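Local coordinates for protein versicolorin reductase (Brucella melitensis, PDB 4NIM) that probably catalyses NAD(P)(H)-dependent interconversion of alcohol and carbonyl groups as a short-chain dehydrogenase/reductase, at residues 193-197 / 258-262; 190-194 / 244-250; 17-23 / 41-46. Where two conformers were deposited one is given. Residue numbers count along the deposited sequence, not the author numbering.

Contact 1. Residues 193-197 / 258-262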
ATOM      1  N   SER A 193      -7.595   4.379  -2.414  1.00 16.01           N
ATOM      2  CA  SER A 193      -6.755   3.491  -3.191  1.00 15.94           C
ATOM      3  C   SER A 193      -6.089   4.176  -4.364  1.00 15.73           C
ATOM      4  O   SER A 193      -6.695   4.997  -5.025  1.00 16.35           O
ATOM      5  CB  SER A 193      -7.638   2.322  -3.741  1.00 16.76           C
ATOM      6  OG  SER A 193      -6.812   1.447  -4.486  1.00 17.88           O
ATOM      7  N   LEU A 194      -4.845   3.802  -4.614  1.00 15.66           N
ATOM      8  CA  LEU A 194      -4.129   4.269  -5.772  1.00 16.20           C
ATOM      9  C   LEU A 194      -3.837   3.052  -6.630  1.00 16.40           C
ATOM     10  O   LEU A 194      -3.145   2.127  -6.183  1.00 16.65           O
ATOM     11  CB  LEU A 194      -2.834   4.999  -5.371  1.00 16.39           C
ATOM     12  CG  LEU A 194      -2.141   5.676  -6.553  1.00 17.45           C
ATOM     13  CD1 LEU A 194      -2.927   6.890  -7.023  1.00 17.93           C
ATOM     14  CD2 LEU A 194      -0.717   6.084  -6.150  1.00 18.57           C
ATOM     15  N   ASN A 195      -4.386   3.033  -7.846  1.00 17.02           N
ATOM     16  CA  ASN A 195      -4.363   1.816  -8.647  1.00 17.10           C
ATOM     17  C   ASN A 195      -3.328   1.994  -9.744  1.00 17.55           C
ATOM     18  O   ASN A 195      -3.592   2.631 -10.766  1.00 17.58           O
ATOM     19  CB  ASN A 195      -5.727   1.453  -9.229  1.00 17.83           C
ATOM     20  CG  ASN A 195      -6.700   0.974  -8.171  1.00 17.72           C
ATOM     21  OD1 ASN A 195      -6.924   1.672  -7.176  1.00 17.13           O
ATOM     22  ND2 ASN A 195      -7.316  -0.185  -8.405  1.00 18.56           N
ATOM     23  N   ILE A 196      -2.177   1.388  -9.536  1.00 17.90           N
ATOM     24  CA  ILE A 196      -1.005   1.697 -10.346  1.00 18.96           C
ATOM     25  C   ILE A 196      -0.745   0.711 -11.450  1.00 20.19           C
ATOM     26  O   ILE A 196      -1.171  -0.466 -11.430  1.00 20.08           O
ATOM     27  CB  ILE A 196       0.282   1.868  -9.482  1.00 19.52           C
ATOM     28  CG1 ILE A 196       0.652   0.579  -8.735  1.00 20.39           C
ATOM     29  CG2 ILE A 196       0.133   3.021  -8.521  1.00 18.96           C
ATOM     30  CD1 ILE A 196       2.045   0.635  -8.130  1.00 21.39           C
ATOM     31  N   GLY A 197      -0.107   1.240 -12.487  1.00 21.28           N
ATOM     32  CA  GLY A 197       0.470   0.439 -13.560  1.00 23.51           C
ATOM     33  C   GLY A 197       1.736  -0.270 -13.109  1.00 24.74           C
ATOM     34  O   GLY A 197       2.014  -0.370 -11.921  1.00 23.93           O
ATOM     35  N   ASN A 258      -7.076   5.732 -10.366  1.00 16.34           N
ATOM     36  CA  ASN A 258      -6.244   5.057 -11.374  1.00 17.21           C
ATOM     37  C   ASN A 258      -5.027   5.893 -11.679  1.00 17.60           C
ATOM     38  O   ASN A 258      -5.138   7.079 -11.959  1.00 18.65           O
ATOM     39  CB  ASN A 258      -7.015   4.820 -12.636  1.00 17.86           C
ATOM     40  CG  ASN A 258      -8.177   3.887 -12.434  1.00 18.52           C
ATOM     41  OD1 ASN A 258      -9.340   4.320 -12.284  1.00 21.63           O
ATOM     42  ND2 ASN A 258      -7.884   2.644 -12.300  1.00 20.15           N
ATOM     43  N   PHE A 259      -3.879   5.253 -11.699  1.00 17.59           N
ATOM     44  CA  PHE A 259      -2.619   5.933 -11.908  1.00 18.17           C
ATOM     45  C   PHE A 259      -1.798   5.159 -12.902  1.00 17.34           C
ATOM     46  O   PHE A 259      -1.040   4.290 -12.525  1.00 17.50           O
ATOM     47  CB  PHE A 259      -1.871   6.082 -10.600  1.00 19.35           C
ATOM     48  CG  PHE A 259      -0.729   7.057 -10.663  1.00 20.37           C
ATOM     49  CD1 PHE A 259       0.526   6.647 -11.101  1.00 22.69           C
ATOM     50  CD2 PHE A 259      -0.912   8.384 -10.339  1.00 22.30           C
ATOM     51  CE1 PHE A 259       1.603   7.542 -11.187  1.00 23.42           C
ATOM     52  CE2 PHE A 259       0.160   9.293 -10.396  1.00 22.72           C
ATOM     53  CZ  PHE A 259       1.401   8.874 -10.863  1.00 23.96           C
ATOM     54  N   ASP A 260      -1.877   5.541 -14.166  1.00 17.25           N
ATOM     55  CA  ASP A 260      -1.232   4.769 -15.249  1.00 17.27           C
ATOM     56  C   ASP A 260      -1.478   5.479 -16.569  1.00 17.25           C
ATOM     57  O   ASP A 260      -2.428   6.276 -16.671  1.00 16.71           O
ATOM     58  CB  ASP A 260      -1.843   3.317 -15.362  1.00 17.61           C
ATOM     59  CG  ASP A 260      -1.008   2.391 -16.251  1.00 18.65           C
ATOM     60  OD1 ASP A 260       0.227   2.519 -16.247  1.00 19.71           O
ATOM     61  OD2 ASP A 260      -1.578   1.544 -16.977  1.00 19.30           O
ATOM     62  N   GLN A 261      -0.657   5.160 -17.567  1.00 17.45           N
ATOM     63  CA  GLN A 261      -0.903   5.593 -18.937  1.00 18.70           C
ATOM     64  C   GLN A 261      -1.831   4.581 -19.701  1.00 17.42           C
ATOM     65  O   GLN A 261      -1.533   4.100 -20.775  1.00 17.45           O
ATOM     66  CB  GLN A 261       0.391   5.854 -19.656  1.00 21.25           C
ATOM     67  CG  GLN A 261       1.055   7.096 -19.052  1.00 23.90           C
ATOM     68  CD  GLN A 261       2.289   7.550 -19.767  1.00 27.20           C
ATOM     69  OE1 GLN A 261       3.123   6.712 -20.128  1.00 29.94           O
ATOM     70  NE2 GLN A 261       2.443   8.900 -19.954  1.00 28.46           N
ATOM     71  N   SER A 262      -2.961   4.340 -19.107  1.00 16.09           N
ATOM     72  CA  SER A 262      -4.033   3.512 -19.673  1.00 15.92           C
ATOM     73  C   SER A 262      -5.307   3.921 -18.935  1.00 15.58           C
ATOM     74  O   SER A 262      -5.240   4.603 -17.895  1.00 15.99           O
ATOM     75  CB  SER A 262      -3.740   2.045 -19.505  1.00 15.79           C
ATOM     76  OG  SER A 262      -3.921   1.571 -18.149  1.00 15.85           O
TER
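At the C-terminal end of this strand pair the carboxylate of D260 occupies the space beside G197 where any other residue would carry its side chain: an ideal CB would lie 2.0 Å from D260 OD1, whereas the CA of G197 stands 3.4 Å from that oxygen. S262 OG donates to D260 OD2 at 2.6 Å. Backbone pairing runs on to G197, just past the end of its strand: G197 N donates to F259 O at 3.2 Å, one step after F259 N binds N195 O at 2.8 Å; the CA of I196 adds a C-H...O contact to F259 O at 3.4 Å. They accompany the parallel bridges N195-N258 and I196-F259 between strands 190-196 and 256-259, the latter an outermost strand of the seven-stranded Rossmann sheet. On one face L194 CD1 touches F259 CB at 3.8 Å and I196 CG2 lies 4.2 Å from the same CB, with helix 234-245 packing over L194 and F259. The other face is polar: N195 CB lies 3.9 Å from N258 ND2, while N195 OD1 accepts from S193 OG at 2.7 Å and N195 ND2 reaches D174 and the S153 carbonyl.

Contact 2. Residues 190-194 / 244-250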
ATOM      1  N   ARG A 190      -9.857   8.124   6.810  1.00 19.12           N
ATOM      2  CA  ARG A 190     -10.017   8.155   5.357  1.00 18.82           C
ATOM      3  C   ARG A 190      -9.232   7.001   4.783  1.00 17.86           C
ATOM      4  O   ARG A 190      -8.154   6.708   5.294  1.00 18.48           O
ATOM      5  CB  ARG A 190      -9.525   9.465   4.773  1.00 18.64           C
ATOM      6  CG  ARG A 190     -10.307  10.619   5.338  1.00 20.27           C
ATOM      7  CD  ARG A 190      -9.905  11.929   4.706  1.00 21.25           C
ATOM      8  NE  ARG A 190      -8.479  12.193   4.814  1.00 21.29           N
ATOM      9  CZ  ARG A 190      -7.603  12.174   3.802  1.00 21.61           C
ATOM     10  NH1 ARG A 190      -7.970  11.900   2.547  1.00 21.12           N
ATOM     11  NH2 ARG A 190      -6.338  12.529   4.037  1.00 22.42           N
ATOM     12  N   VAL A 191      -9.841   6.285   3.851  1.00 17.74           N
ATOM     13  CA  VAL A 191      -9.219   5.120   3.195  1.00 17.15           C
ATOM     14  C   VAL A 191      -9.399   5.222   1.678  1.00 16.35           C
ATOM     15  O   VAL A 191     -10.520   5.160   1.169  1.00 16.38           O
ATOM     16  CB  VAL A 191      -9.828   3.803   3.680  1.00 18.19           C
ATOM     17  CG1 VAL A 191      -8.982   2.619   3.202  1.00 18.25           C
ATOM     18  CG2 VAL A 191      -9.969   3.796   5.216  1.00 19.13           C
ATOM     19  N   ASN A 192      -8.296   5.326   0.972  1.00 15.70           N
ATOM     20  CA  ASN A 192      -8.307   5.541  -0.456  1.00 15.91           C
ATOM     21  C   ASN A 192      -7.349   4.597  -1.126  1.00 15.73           C
ATOM     22  O   ASN A 192      -6.411   4.055  -0.486  1.00 16.48           O
ATOM     23  CB  ASN A 192      -7.930   6.972  -0.782  1.00 16.21           C
ATOM     24  CG  ASN A 192      -8.972   7.958  -0.337  1.00 16.62           C
ATOM     25  OD1 ASN A 192     -10.063   8.042  -0.898  1.00 17.36           O
ATOM     26  ND2 ASN A 192      -8.616   8.745   0.654  1.00 17.22           N
ATOM     27  N   SER A 193      -7.595   4.379  -2.414  1.00 16.01           N
ATOM     28  CA  SER A 193      -6.755   3.491  -3.191  1.00 15.94           C
ATOM     29  C   SER A 193      -6.089   4.176  -4.364  1.00 15.73           C
ATOM     30  O   SER A 193      -6.695   4.997  -5.025  1.00 16.35           O
ATOM     31  CB  SER A 193      -7.638   2.322  -3.741  1.00 16.76           C
ATOM     32  OG  SER A 193      -6.812   1.447  -4.486  1.00 17.88           O
ATOM     33  N   LEU A 194      -4.845   3.802  -4.614  1.00 15.66           N
ATOM     34  CA  LEU A 194      -4.129   4.269  -5.772  1.00 16.20           C
ATOM     35  C   LEU A 194      -3.837   3.052  -6.630  1.00 16.40           C
ATOM     36  O   LEU A 194      -3.145   2.127  -6.183  1.00 16.65           O
ATOM     37  CB  LEU A 194      -2.834   4.999  -5.371  1.00 16.39           C
ATOM     38  CG  LEU A 194      -2.141   5.676  -6.553  1.00 17.45           C
ATOM     39  CD1 LEU A 194      -2.927   6.890  -7.023  1.00 17.93           C
ATOM     40  CD2 LEU A 194      -0.717   6.084  -6.150  1.00 18.57           C
ATOM     41  N   LEU A 244      -2.849  11.684  -0.970  1.00 21.12           N
ATOM     42  CA  LEU A 244      -3.927  10.932  -0.375  1.00 20.71           C
ATOM     43  C   LEU A 244      -3.752  10.717   1.117  1.00 21.03           C
ATOM     44  O   LEU A 244      -4.744  10.589   1.815  1.00 21.12           O
ATOM     45  CB  LEU A 244      -4.097   9.558  -1.038  1.00 19.89           C
ATOM     46  CG  LEU A 244      -4.465   9.571  -2.520  1.00 19.97           C
ATOM     47  CD1 LEU A 244      -4.394   8.161  -3.134  1.00 19.66           C
ATOM     48  CD2 LEU A 244      -5.858  10.144  -2.664  1.00 19.38           C
ATOM     49  N   ALA A 245      -2.501  10.741   1.585  1.00 22.25           N
ATOM     50  CA  ALA A 245      -2.179  10.548   2.996  1.00 22.93           C
ATOM     51  C   ALA A 245      -2.244  11.804   3.804  1.00 25.06           C
ATOM     52  O   ALA A 245      -2.237  11.702   5.039  1.00 25.69           O
ATOM     53  CB  ALA A 245      -0.781   9.966   3.137  1.00 23.41           C
ATOM     54  N   SER A 246      -2.350  12.957   3.135  1.00 26.07           N
ATOM     55  CA  SER A 246      -2.207  14.281   3.750  0.50 27.06           C
ATOM     56  C   SER A 246      -3.510  15.065   3.718  1.00 27.99           C
ATOM     57  O   SER A 246      -4.450  14.682   3.046  1.00 28.21           O
ATOM     58  CB  SER A 246      -1.180  15.109   2.968  0.50 27.21           C
ATOM     59  OG  SER A 246      -1.715  15.526   1.718  0.50 26.61           O
ATOM     60  N   GLU A 247      -3.517  16.198   4.429  1.00 28.61           N
ATOM     61  CA  GLU A 247      -4.660  17.126   4.522  1.00 28.45           C
ATOM     62  C   GLU A 247      -5.019  17.717   3.189  1.00 26.64           C
ATOM     63  O   GLU A 247      -6.114  18.231   3.024  1.00 27.42           O
ATOM     64  CB  GLU A 247      -4.357  18.298   5.520  1.00 28.46           C
ATOM     65  N   GLU A 248      -4.104  17.667   2.227  1.00 26.06           N
ATOM     66  CA  GLU A 248      -4.329  18.280   0.947  1.00 25.51           C
ATOM     67  C   GLU A 248      -5.504  17.607   0.206  1.00 23.79           C
ATOM     68  O   GLU A 248      -6.183  18.250  -0.569  1.00 23.87           O
ATOM     69  CB  GLU A 248      -3.051  18.204   0.115  1.00 26.94           C
ATOM     70  CG  GLU A 248      -2.915  19.235  -0.965  1.00 27.93           C
ATOM     71  CD  GLU A 248      -2.966  20.695  -0.531  1.00 29.29           C
ATOM     72  OE1 GLU A 248      -2.608  21.054   0.590  1.00 30.65           O
ATOM     73  OE2 GLU A 248      -3.403  21.510  -1.348  1.00 29.39           O
ATOM     74  N   SER A 249      -5.754  16.326   0.470  1.00 21.89           N
ATOM     75  CA  SER A 249      -6.908  15.624  -0.143  1.00 21.23           C
ATOM     76  C   SER A 249      -8.216  15.742   0.635  1.00 21.23           C
ATOM     77  O   SER A 249      -9.268  15.133   0.244  1.00 21.27           O
ATOM     78  CB  SER A 249      -6.558  14.177  -0.398  1.00 20.78           C
ATOM     79  OG  SER A 249      -6.143  13.543   0.792  1.00 20.92           O
ATOM     80  N   GLY A 250      -8.167  16.538   1.692  1.00 21.75           N
ATOM     81  CA  GLY A 250      -9.345  16.949   2.450  1.00 22.35           C
ATOM     82  C   GLY A 250     -10.091  15.748   2.995  1.00 21.94           C
ATOM     83  O   GLY A 250      -9.476  14.817   3.560  1.00 21.37           O
TER
HETATM   84  O   HOH W   1      -6.167   8.306   2.208  1.00 21.41           O
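R190 starts the strand and makes the most extensive contact, its long side chain running to the turn that ends the helix. R190 NH1 donates weakly to S249 OG (3.0 Å) and R190 NH2 weakly to L244 O (3.4 Å), while NH1 also bonds the M252 carbonyl. G250 O sits over one face of the guanidinium, 3.1 Å from R190 NE but at a poor angle for a hydrogen bond. In the turn that receives the arginine, S246 OG accepts from E248 N at 3.2 Å in an ST turn, and the hydroxyls of S246 and S249 lie against the F243 carbonyl as hydrogen-bond partners. V191 points away, onto helix 164-183. The pair belongs to the beta-alpha-beta crossover of the Rossmann fold in which helix 234-245 connects strand 190-196 to its parallel neighbour 256-259. N192 turns back toward the helix, with CB 4.2 Å from L244 CD2, and a water links N192 ND2 (2.9 Å) to L244 O (2.7 Å); N192 ND2 also bonds the M252 carbonyl and N192 OD1 accepts from A255 N. S193 faces away and bonds N195. L194 again points helixward, its CB 4.2 Å from L244 CD1, extending the apolar layer that V237, A240 and I241 continue along the helix.

Contact 3. Residues 17-23 / 41-46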
ATOM      1  N   ILE A  17       3.104  10.308  12.173  1.00 25.10           N
ATOM      2  CA  ILE A  17       3.682   8.982  12.318  1.00 23.39           C
ATOM      3  C   ILE A  17       3.048   8.075  11.254  1.00 22.11           C
ATOM      4  O   ILE A  17       1.841   8.017  11.164  1.00 21.62           O
ATOM      5  CB  ILE A  17       3.353   8.397  13.716  1.00 24.33           C
ATOM      6  CG1 ILE A  17       3.739   9.377  14.833  1.00 26.38           C
ATOM      7  CG2 ILE A  17       4.060   7.053  13.941  1.00 23.99           C
ATOM      8  CD1 ILE A  17       5.223   9.630  14.932  1.00 26.81           C
ATOM      9  N   ALA A  18       3.868   7.402  10.457  1.00 21.30           N
ATOM     10  CA  ALA A  18       3.379   6.527   9.387  1.00 21.07           C
ATOM     11  C   ALA A  18       3.980   5.136   9.424  1.00 20.38           C
ATOM     12  O   ALA A  18       5.152   4.946   9.717  1.00 22.26           O
ATOM     13  CB  ALA A  18       3.646   7.160   8.018  1.00 20.93           C
ATOM     14  N   VAL A  19       3.146   4.156   9.097  1.00 20.33           N
ATOM     15  CA  VAL A  19       3.577   2.804   8.749  1.00 20.00           C
ATOM     16  C   VAL A  19       3.474   2.717   7.236  1.00 20.10           C
ATOM     17  O   VAL A  19       2.459   3.116   6.681  1.00 19.64           O
ATOM     18  CB  VAL A  19       2.654   1.759   9.365  1.00 20.11           C
ATOM     19  CG1 VAL A  19       2.886   0.380   8.719  1.00 19.36           C
ATOM     20  CG2 VAL A  19       2.840   1.721  10.878  1.00 20.61           C
ATOM     21  N   ILE A  20       4.545   2.250   6.597  1.00 19.87           N
ATOM     22  CA  ILE A  20       4.585   2.023   5.140  1.00 20.46           C
ATOM     23  C   ILE A  20       5.177   0.653   4.912  1.00 20.14           C
ATOM     24  O   ILE A  20       6.283   0.385   5.387  1.00 21.99           O
ATOM     25  CB  ILE A  20       5.490   3.040   4.439  1.00 21.35           C
ATOM     26  CG1 ILE A  20       5.076   4.468   4.808  1.00 22.31           C
ATOM     27  CG2 ILE A  20       5.513   2.788   2.931  1.00 21.87           C
ATOM     28  CD1 ILE A  20       6.131   5.524   4.521  1.00 23.12           C
ATOM     29  N   THR A  21       4.417  -0.247   4.268  1.00 19.81           N
ATOM     30  CA  THR A  21       4.893  -1.593   3.996  1.00 19.58           C
ATOM     31  C   THR A  21       5.647  -1.604   2.653  1.00 20.87           C
ATOM     32  O   THR A  21       5.584  -0.635   1.908  1.00 21.77           O
ATOM     33  CB  THR A  21       3.732  -2.607   3.970  1.00 19.17           C
ATOM     34  OG1 THR A  21       2.796  -2.264   2.926  1.00 19.21           O
ATOM     35  CG2 THR A  21       3.012  -2.642   5.344  1.00 19.05           C
ATOM     36  N   GLY A  22       6.373  -2.681   2.385  1.00 21.60           N
ATOM     37  CA  GLY A  22       7.079  -2.879   1.127  1.00 22.90           C
ATOM     38  C   GLY A  22       8.186  -1.840   1.020  1.00 23.10           C
ATOM     39  O   GLY A  22       8.498  -1.351  -0.073  1.00 23.56           O
ATOM     40  N   SER A  23       8.800  -1.553   2.153  1.00 23.33           N
ATOM     41  CA  SER A  23       9.603  -0.351   2.316  1.00 23.22           C
ATOM     42  C   SER A  23      11.104  -0.565   2.442  1.00 26.61           C
ATOM     43  O   SER A  23      11.842   0.376   2.807  1.00 27.37           O
ATOM     44  CB  SER A  23       9.051   0.482   3.464  1.00 22.59           C
ATOM     45  OG  SER A  23       8.687  -0.328   4.572  1.00 22.18           O
ATOM     46  N   GLN A  41       7.509  12.898  11.341  1.00 29.79           N
ATOM     47  CA  GLN A  41       8.152  12.660  12.616  1.00 30.84           C
ATOM     48  C   GLN A  41       8.692  11.243  12.769  1.00 28.77           C
ATOM     49  O   GLN A  41       9.815  11.049  13.223  1.00 28.93           O
ATOM     50  CB  GLN A  41       7.153  12.975  13.712  1.00 34.65           C
ATOM     51  CG  GLN A  41       7.771  13.044  15.097  1.00 40.01           C
ATOM     52  CD  GLN A  41       6.787  13.507  16.148  1.00 45.14           C
ATOM     53  OE1 GLN A  41       5.847  14.255  15.872  1.00 47.66           O
ATOM     54  NE2 GLN A  41       7.011  13.065  17.381  1.00 50.10           N
ATOM     55  N   GLY A  42       7.898  10.223  12.421  1.00 26.38           N
ATOM     56  CA  GLY A  42       8.293   8.861  12.709  1.00 25.58           C
ATOM     57  C   GLY A  42       7.744   7.947  11.640  1.00 24.51           C
ATOM     58  O   GLY A  42       6.663   8.152  11.186  1.00 23.26           O
ATOM     59  N   LEU A  43       8.563   7.001  11.209  1.00 24.29           N
ATOM     60  CA  LEU A  43       8.238   6.096  10.152  1.00 23.88           C
ATOM     61  C   LEU A  43       8.541   4.693  10.621  1.00 24.11           C
ATOM     62  O   LEU A  43       9.581   4.429  11.198  1.00 25.55           O
ATOM     63  CB  LEU A  43       9.064   6.427   8.919  1.00 24.48           C
ATOM     64  CG  LEU A  43       8.720   7.766   8.271  1.00 25.16           C
ATOM     65  CD1 LEU A  43       9.786   8.129   7.237  1.00 26.52           C
ATOM     66  CD2 LEU A  43       7.289   7.723   7.676  1.00 24.09           C
ATOM     67  N   VAL A  44       7.613   3.765  10.362  1.00 23.36           N
ATOM     68  CA  VAL A  44       7.853   2.368  10.605  1.00 23.23           C
ATOM     69  C   VAL A  44       7.894   1.757   9.246  1.00 23.64           C
ATOM     70  O   VAL A  44       6.909   1.863   8.477  1.00 21.90           O
ATOM     71  CB  VAL A  44       6.735   1.712  11.439  1.00 23.69           C
ATOM     72  CG1 VAL A  44       7.037   0.249  11.689  1.00 23.49           C
ATOM     73  CG2 VAL A  44       6.616   2.429  12.776  1.00 24.57           C
ATOM     74  N   ILE A  45       9.029   1.157   8.937  1.00 24.32           N
ATOM     75  CA  ILE A  45       9.222   0.464   7.678  1.00 24.57           C
ATOM     76  C   ILE A  45       9.446  -1.021   7.912  1.00 25.19           C
ATOM     77  O   ILE A  45       9.749  -1.463   9.034  1.00 26.19           O
ATOM     78  CB  ILE A  45      10.392   1.050   6.849  1.00 24.82           C
ATOM     79  CG1 ILE A  45      11.677   1.139   7.680  1.00 25.94           C
ATOM     80  CG2 ILE A  45       9.996   2.422   6.306  1.00 25.08           C
ATOM     81  CD1 ILE A  45      12.914   1.159   6.835  1.00 27.74           C
ATOM     82  N   CYS A  46       9.298  -1.814   6.859  1.00 25.10           N
ATOM     83  CA  CYS A  46       9.307  -3.261   7.052  1.00 26.83           C
ATOM     84  C   CYS A  46       9.515  -4.062   5.787  1.00 26.90           C
ATOM     85  O   CYS A  46       9.318  -3.567   4.671  1.00 26.83           O
ATOM     86  CB  CYS A  46       8.009  -3.740   7.718  1.00 27.61           C
ATOM     87  SG  CYS A  46       6.507  -3.375   6.756  1.00 28.02           S
TER
HETATM   88  O   HOH W   2       6.970  -5.227   3.781  1.00 26.23           O
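Apolar contacts lie on both faces of these two adjacent strands. A18 CB and I20 CD1 meet L43 CD2 at 3.7 and 4.0 Å, a patch covered by helices 26-37 and 50-63. On the reverse face V19 CG2 packs on V44 CB at 3.9 Å beneath helix 77-91. Here too I17 CD1 fills the space beside G42, only 3.0 Å from where an ideal CB would sit. Parallel bonding joins the backbones: A18 N to G42 O (3.0 Å), V44 N to A18 O (2.8 Å) and I20 N to V44 O (3.0 Å). This is the first beta-alpha-beta unit of the Rossmann fold, and T21, G22 and S23 begin the glycine-rich TGxxxGxG motif that in SDR enzymes binds the dinucleotide cofactor. In that loop S23 OG donates to I20 O (2.6 Å) and accepts from C46 N (2.8 Å), while S23 N bonds C46 O (3.3 Å). T21 OG1 reaches A101 N, and at the outer edge a water accepts from G22 N (3.0 Å) and donates weakly to C46 O (3.0 Å).

All three contacts reach the same parallel sheet; contacts 1 and 3 lie within it, and contact 2 joins it to a helix end. Contact 3 closes first along the chain, joining strands 17-20 and 42-47; contacts 1 and 2 both start from strand 190-196 and share S193 and L194. Contact 2 runs to the end of helix 234-245, and contact 1 to strand 256-259, the next strand in sequence and in the sheet, so both belong to the same crossover; their centres are about 15 Å apart. Contact 3 lies about 16 Å from contact 2 and about 22 Å from contact 1 between centres, touching neither, and is on the opposite side of the chain's centre from contact 1. In SDR enzymes the 17-23 region serves the cofactor.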